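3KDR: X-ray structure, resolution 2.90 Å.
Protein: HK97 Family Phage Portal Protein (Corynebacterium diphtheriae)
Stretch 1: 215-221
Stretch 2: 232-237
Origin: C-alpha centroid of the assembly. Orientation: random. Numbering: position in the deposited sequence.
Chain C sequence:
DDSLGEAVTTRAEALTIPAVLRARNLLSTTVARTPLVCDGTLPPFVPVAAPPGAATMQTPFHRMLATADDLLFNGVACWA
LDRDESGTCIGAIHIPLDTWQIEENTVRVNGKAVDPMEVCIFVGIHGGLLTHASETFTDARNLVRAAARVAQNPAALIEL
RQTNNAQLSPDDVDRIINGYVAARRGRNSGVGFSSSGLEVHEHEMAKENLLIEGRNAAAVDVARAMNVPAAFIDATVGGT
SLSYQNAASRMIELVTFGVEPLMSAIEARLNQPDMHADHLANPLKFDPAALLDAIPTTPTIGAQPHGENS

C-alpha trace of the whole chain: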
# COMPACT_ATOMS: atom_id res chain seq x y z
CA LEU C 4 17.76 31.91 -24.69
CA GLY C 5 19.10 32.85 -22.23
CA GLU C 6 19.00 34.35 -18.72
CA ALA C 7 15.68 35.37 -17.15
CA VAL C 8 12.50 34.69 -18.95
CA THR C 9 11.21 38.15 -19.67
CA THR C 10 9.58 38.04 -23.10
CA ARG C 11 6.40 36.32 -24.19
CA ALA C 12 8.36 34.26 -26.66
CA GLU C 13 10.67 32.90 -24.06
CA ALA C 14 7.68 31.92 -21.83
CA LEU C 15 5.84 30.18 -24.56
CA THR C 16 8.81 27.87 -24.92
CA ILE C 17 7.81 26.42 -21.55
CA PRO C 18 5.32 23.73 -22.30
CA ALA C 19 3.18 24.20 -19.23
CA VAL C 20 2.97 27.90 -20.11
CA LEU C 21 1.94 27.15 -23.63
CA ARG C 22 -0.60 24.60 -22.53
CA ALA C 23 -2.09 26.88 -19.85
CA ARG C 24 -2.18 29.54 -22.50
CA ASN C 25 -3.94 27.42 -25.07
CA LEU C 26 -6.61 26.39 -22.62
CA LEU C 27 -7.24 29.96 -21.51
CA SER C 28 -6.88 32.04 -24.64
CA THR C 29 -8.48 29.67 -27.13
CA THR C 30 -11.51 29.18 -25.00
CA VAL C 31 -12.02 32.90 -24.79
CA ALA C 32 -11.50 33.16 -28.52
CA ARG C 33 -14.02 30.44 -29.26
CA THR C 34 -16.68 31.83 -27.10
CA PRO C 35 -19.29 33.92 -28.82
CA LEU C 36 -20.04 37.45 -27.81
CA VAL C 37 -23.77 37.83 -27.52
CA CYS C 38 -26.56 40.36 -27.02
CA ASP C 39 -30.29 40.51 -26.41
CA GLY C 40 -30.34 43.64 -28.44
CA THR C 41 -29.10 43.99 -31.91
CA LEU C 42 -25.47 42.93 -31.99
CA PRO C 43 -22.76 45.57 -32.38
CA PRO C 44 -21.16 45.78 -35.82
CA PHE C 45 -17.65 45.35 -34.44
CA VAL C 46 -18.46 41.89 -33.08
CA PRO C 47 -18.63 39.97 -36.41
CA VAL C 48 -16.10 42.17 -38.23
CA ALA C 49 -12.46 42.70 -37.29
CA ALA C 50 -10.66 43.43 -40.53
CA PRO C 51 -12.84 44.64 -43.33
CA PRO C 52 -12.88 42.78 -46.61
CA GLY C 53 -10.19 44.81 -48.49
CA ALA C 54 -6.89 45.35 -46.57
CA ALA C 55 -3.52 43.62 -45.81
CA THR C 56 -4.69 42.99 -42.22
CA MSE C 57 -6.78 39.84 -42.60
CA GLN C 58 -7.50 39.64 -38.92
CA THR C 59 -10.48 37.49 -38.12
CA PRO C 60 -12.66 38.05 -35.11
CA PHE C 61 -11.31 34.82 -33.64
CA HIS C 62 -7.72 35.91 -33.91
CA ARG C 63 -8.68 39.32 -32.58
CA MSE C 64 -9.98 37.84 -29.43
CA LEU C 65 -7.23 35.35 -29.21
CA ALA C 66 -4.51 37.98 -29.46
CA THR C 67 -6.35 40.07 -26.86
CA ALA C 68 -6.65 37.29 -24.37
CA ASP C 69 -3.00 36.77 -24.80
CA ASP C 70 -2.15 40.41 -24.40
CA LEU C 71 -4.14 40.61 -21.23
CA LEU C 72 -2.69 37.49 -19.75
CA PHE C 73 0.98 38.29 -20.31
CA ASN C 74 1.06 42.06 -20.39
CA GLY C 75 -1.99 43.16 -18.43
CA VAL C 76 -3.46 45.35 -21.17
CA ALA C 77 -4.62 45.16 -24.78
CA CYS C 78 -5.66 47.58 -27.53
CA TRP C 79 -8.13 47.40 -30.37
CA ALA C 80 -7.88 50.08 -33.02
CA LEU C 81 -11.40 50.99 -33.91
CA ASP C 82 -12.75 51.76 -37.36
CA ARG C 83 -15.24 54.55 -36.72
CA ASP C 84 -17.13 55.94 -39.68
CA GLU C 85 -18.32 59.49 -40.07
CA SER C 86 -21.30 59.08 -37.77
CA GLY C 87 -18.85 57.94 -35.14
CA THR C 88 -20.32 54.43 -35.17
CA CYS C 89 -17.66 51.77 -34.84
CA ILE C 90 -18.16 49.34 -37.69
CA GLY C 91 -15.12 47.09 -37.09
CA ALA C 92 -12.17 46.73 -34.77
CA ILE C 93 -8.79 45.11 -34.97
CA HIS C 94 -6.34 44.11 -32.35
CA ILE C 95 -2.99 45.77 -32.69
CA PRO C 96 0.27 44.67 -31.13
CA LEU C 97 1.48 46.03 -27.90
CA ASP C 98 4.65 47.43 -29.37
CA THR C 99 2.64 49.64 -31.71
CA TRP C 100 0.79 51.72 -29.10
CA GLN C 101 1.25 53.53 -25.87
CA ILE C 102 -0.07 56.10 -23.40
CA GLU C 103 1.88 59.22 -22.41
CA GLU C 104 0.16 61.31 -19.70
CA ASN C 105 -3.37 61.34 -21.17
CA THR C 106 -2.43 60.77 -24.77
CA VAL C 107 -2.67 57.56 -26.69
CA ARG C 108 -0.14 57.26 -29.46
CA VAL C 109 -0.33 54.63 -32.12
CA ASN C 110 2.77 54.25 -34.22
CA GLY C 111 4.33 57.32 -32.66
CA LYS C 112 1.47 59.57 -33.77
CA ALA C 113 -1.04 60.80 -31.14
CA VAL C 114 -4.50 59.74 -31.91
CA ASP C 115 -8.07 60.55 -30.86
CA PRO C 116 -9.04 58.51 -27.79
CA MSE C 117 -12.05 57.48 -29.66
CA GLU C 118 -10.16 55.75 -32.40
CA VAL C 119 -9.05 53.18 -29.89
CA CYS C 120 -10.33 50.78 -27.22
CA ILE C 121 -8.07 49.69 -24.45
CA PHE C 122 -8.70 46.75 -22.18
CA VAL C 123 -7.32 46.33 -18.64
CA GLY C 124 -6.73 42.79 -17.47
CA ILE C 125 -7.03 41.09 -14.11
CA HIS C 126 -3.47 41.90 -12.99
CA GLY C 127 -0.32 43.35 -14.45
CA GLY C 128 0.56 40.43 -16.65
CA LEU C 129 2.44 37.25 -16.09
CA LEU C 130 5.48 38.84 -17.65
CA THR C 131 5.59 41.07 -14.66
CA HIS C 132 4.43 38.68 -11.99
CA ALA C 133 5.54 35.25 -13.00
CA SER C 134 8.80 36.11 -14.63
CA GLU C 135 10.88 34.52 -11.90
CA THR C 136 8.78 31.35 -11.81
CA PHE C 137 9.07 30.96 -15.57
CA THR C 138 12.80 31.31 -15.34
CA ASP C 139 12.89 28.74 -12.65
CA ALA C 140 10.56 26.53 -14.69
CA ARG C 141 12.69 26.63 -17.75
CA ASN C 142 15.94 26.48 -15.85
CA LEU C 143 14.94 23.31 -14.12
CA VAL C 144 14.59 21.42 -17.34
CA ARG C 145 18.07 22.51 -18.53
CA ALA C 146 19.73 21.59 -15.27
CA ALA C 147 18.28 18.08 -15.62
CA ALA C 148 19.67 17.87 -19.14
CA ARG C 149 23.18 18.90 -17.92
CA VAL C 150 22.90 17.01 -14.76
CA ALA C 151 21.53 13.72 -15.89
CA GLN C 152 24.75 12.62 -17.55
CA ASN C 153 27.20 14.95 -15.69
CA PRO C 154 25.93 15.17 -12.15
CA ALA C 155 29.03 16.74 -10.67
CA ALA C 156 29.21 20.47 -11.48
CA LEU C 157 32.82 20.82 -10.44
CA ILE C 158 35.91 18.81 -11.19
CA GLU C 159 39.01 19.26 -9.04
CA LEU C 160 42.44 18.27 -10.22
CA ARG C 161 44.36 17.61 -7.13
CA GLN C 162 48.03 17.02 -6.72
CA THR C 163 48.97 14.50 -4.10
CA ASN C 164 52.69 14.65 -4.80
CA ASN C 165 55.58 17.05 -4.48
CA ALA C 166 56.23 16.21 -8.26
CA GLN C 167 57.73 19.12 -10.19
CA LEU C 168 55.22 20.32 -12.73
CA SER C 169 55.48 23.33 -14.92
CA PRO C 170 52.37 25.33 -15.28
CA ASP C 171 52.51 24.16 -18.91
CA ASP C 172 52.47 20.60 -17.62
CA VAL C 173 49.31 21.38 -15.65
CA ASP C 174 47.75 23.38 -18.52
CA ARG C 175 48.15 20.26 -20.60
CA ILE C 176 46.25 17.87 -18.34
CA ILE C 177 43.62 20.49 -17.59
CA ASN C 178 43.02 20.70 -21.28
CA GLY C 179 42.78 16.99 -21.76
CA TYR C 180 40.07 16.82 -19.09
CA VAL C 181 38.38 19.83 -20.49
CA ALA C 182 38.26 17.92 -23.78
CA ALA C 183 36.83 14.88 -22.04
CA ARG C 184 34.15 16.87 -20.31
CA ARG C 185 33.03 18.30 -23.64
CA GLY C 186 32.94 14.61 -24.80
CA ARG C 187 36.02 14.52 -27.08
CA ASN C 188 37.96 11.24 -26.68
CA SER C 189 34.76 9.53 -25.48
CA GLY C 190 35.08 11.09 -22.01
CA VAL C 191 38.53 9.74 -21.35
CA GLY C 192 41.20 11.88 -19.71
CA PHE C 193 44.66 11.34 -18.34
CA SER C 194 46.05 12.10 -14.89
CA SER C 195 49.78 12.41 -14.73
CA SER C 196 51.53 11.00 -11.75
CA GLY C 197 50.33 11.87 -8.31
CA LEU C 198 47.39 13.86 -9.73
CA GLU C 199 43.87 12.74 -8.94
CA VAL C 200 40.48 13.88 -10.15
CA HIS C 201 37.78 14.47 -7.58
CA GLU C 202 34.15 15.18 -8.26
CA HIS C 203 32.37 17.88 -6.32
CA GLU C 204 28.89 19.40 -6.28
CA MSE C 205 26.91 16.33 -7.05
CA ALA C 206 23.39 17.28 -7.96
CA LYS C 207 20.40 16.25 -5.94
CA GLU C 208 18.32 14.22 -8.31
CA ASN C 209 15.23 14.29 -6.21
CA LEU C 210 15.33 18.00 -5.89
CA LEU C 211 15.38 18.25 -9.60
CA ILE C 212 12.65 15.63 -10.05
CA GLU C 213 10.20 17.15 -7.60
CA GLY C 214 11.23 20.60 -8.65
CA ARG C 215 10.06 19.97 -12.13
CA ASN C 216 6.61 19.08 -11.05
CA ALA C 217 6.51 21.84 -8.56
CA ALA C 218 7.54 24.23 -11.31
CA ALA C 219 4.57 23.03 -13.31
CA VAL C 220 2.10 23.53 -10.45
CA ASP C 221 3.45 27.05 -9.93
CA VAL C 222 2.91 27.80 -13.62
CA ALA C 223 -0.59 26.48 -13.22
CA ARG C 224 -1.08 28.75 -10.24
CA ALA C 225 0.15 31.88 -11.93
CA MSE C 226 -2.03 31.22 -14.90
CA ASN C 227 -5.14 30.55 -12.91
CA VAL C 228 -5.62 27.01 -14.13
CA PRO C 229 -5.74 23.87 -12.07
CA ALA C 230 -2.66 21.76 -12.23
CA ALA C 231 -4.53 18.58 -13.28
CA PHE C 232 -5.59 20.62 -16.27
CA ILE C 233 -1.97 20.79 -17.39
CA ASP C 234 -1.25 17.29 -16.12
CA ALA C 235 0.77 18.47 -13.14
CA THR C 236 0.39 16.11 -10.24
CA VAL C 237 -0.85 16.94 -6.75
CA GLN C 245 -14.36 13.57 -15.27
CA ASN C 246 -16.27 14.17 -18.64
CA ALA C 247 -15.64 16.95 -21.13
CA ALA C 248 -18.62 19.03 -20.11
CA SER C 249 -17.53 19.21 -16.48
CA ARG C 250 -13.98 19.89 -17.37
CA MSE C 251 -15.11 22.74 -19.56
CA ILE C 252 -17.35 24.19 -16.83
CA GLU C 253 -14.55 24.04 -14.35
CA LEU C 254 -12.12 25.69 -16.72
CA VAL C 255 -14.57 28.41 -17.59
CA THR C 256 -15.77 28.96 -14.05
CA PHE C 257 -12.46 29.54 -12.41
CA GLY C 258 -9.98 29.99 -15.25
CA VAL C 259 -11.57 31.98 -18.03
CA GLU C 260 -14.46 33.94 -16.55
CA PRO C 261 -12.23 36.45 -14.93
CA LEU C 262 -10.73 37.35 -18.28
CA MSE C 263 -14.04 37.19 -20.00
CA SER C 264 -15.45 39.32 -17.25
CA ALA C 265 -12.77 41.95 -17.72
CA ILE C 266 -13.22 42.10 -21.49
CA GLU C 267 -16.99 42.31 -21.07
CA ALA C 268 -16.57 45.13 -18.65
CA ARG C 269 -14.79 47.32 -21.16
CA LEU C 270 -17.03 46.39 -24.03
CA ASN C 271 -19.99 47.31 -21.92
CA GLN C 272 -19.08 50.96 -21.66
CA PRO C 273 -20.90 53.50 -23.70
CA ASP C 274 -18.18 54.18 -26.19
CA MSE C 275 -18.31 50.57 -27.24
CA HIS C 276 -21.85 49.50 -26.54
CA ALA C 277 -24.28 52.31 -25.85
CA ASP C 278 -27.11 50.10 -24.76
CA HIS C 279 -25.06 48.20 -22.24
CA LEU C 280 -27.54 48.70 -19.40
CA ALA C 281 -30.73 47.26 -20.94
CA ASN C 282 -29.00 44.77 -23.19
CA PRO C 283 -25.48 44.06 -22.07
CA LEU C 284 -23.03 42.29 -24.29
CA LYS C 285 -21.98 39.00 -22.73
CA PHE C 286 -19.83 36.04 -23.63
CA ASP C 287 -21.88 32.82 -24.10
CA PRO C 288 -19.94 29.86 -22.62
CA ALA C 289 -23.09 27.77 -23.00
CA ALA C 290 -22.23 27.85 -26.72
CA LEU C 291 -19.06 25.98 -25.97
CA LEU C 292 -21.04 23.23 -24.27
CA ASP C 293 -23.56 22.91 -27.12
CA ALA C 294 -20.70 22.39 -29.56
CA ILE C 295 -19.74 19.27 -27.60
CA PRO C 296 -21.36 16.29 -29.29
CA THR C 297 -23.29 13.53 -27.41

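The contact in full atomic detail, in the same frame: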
# COMPACT_ATOMS: atom_id res chain seq x y z
N ARG C 215 10.68 19.88 -10.84
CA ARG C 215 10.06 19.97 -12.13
C ARG C 215 8.58 19.99 -12.00
O ARG C 215 7.92 20.77 -12.65
CB ARG C 215 10.41 18.79 -13.01
CG ARG C 215 10.61 19.21 -14.45
CD ARG C 215 10.79 18.05 -15.36
NE ARG C 215 10.58 18.35 -16.77
CZ ARG C 215 11.20 17.70 -17.75
NH1 ARG C 215 12.10 16.76 -17.53
NH2 ARG C 215 10.92 17.98 -18.99
N ASN C 216 8.05 19.11 -11.18
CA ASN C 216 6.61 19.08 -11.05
C ASN C 216 6.11 20.28 -10.36
O ASN C 216 5.14 20.85 -10.76
CB ASN C 216 6.06 17.85 -10.36
CG ASN C 216 4.56 17.73 -10.61
OD1 ASN C 216 4.13 17.66 -11.78
ND2 ASN C 216 3.75 17.80 -9.55
N ALA C 217 6.80 20.65 -9.30
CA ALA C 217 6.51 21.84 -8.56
C ALA C 217 6.53 23.06 -9.49
O ALA C 217 5.71 23.96 -9.38
CB ALA C 217 7.54 21.99 -7.46
N ALA C 218 7.47 23.09 -10.41
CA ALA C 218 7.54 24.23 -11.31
C ALA C 218 6.24 24.27 -12.09
O ALA C 218 5.63 25.33 -12.26
CB ALA C 218 8.76 24.15 -12.21
N ALA C 219 5.80 23.11 -12.53
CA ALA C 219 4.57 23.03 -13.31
C ALA C 219 3.37 23.55 -12.51
O ALA C 219 2.58 24.33 -13.03
CB ALA C 219 4.30 21.60 -13.76
N VAL C 220 3.24 23.14 -11.25
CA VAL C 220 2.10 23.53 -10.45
C VAL C 220 2.14 25.07 -10.28
O VAL C 220 1.13 25.74 -10.29
CB VAL C 220 2.11 22.78 -9.08
CG1 VAL C 220 1.13 23.36 -8.07
CG2 VAL C 220 1.84 21.31 -9.27
N ASP C 221 3.33 25.62 -10.13
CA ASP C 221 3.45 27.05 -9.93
C ASP C 221 3.07 27.80 -11.21
O ASP C 221 2.52 28.89 -11.16
CB ASP C 221 4.88 27.39 -9.54
CG ASP C 221 5.08 27.50 -8.03
OD1 ASP C 221 4.05 27.56 -7.31
OD2 ASP C 221 6.26 27.57 -7.58
N PHE C 232 -5.34 20.16 -14.93
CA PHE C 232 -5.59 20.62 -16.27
C PHE C 232 -4.36 20.67 -17.14
O PHE C 232 -4.48 20.44 -18.32
CB PHE C 232 -6.31 21.97 -16.27
CG PHE C 232 -7.76 21.82 -16.12
CD1 PHE C 232 -8.30 21.22 -14.97
CD2 PHE C 232 -8.60 22.09 -17.16
CE1 PHE C 232 -9.67 21.00 -14.83
CE2 PHE C 232 -9.96 21.87 -17.02
CZ PHE C 232 -10.49 21.34 -15.86
N ILE C 233 -3.19 20.94 -16.59
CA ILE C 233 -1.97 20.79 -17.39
C ILE C 233 -1.19 19.52 -17.05
O ILE C 233 -0.02 19.40 -17.36
CB ILE C 233 -1.01 22.02 -17.29
CG1 ILE C 233 -0.57 22.28 -15.85
CG2 ILE C 233 -1.66 23.23 -17.83
CD1 ILE C 233 0.54 23.23 -15.77
N ASP C 234 -1.84 18.58 -16.40
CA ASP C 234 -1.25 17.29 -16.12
C ASP C 234 -0.09 17.37 -15.14
O ASP C 234 0.83 16.57 -15.19
CB ASP C 234 -0.81 16.64 -17.43
CG ASP C 234 -1.99 16.17 -18.26
OD1 ASP C 234 -2.83 15.46 -17.70
OD2 ASP C 234 -2.08 16.47 -19.47
N ALA C 235 -0.16 18.35 -14.24
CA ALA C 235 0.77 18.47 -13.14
C ALA C 235 0.16 17.64 -12.03
O ALA C 235 -1.06 17.55 -11.95
CB ALA C 235 0.92 19.90 -12.71
N THR C 236 0.97 17.02 -11.19
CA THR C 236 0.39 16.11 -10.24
C THR C 236 0.42 16.69 -8.85
O THR C 236 1.37 17.37 -8.46
CB THR C 236 1.07 14.75 -10.31
OG1 THR C 236 2.08 14.67 -9.33
CG2 THR C 236 1.72 14.57 -11.65
N VAL C 237 -0.66 16.42 -8.11
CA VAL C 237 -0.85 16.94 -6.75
C VAL C 237 -1.02 15.89 -5.62
O VAL C 237 -1.61 14.84 -5.82
CB VAL C 237 -2.03 17.88 -6.74
CG1 VAL C 237 -2.26 18.39 -5.31
CG2 VAL C 237 -1.76 19.03 -7.73

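This is a small contact, burying 238 Å² in all, in which one face of a helix holds an irregular loop segment by a two-point amide clasp on the loop backbone and a patch of small apolar side chains beside it. The polar part belongs to N216. Its CA-to-CB bond points toward the loop, and with chi1 near 180° (t) the carboxamide lies against the backbone of T236. The backbone N of T236 donates to OD1 of N216 at 3.3 Å, a long but nearly straight bond with an angle of 166° at the hydrogen. In return ND2 of N216 donates to O of T236; the separation is short, 2.7 Å, yet the angle of 130° makes this bond weak. Asparagine suits the site because a single amide carries both a donor and an acceptor, and so can answer the NH and the carbonyl of one residue. The bonds engage only the main chain of T236, whose CA-to-CB bond points sideways.

One turn further along the helix, A219 and V220 supply the apolar part. A235 points toward the helix, and its CB lies 3.9 Å from CB of A219 and 3.8 Å from CG2 of V220. The small CB methyls of A219 and A235 suit a place where the backbones are close; the CA atoms of A219 and A235 are 5.9 Å apart, as are those of V220 and A235. V220 points sideways, but its branched side chain still puts CG2 against the A235 methyl. CD1 of I233 packs 3.6 Å from O of A219, beside the apolar patch; isoleucine is long enough to reach the helix. Between I233 and A235, D234 has a positive phi (68°). Its CA-to-CB bond points away, and its side chain comes no nearer than 7.6 Å to the helix stretch, which suits a charged group.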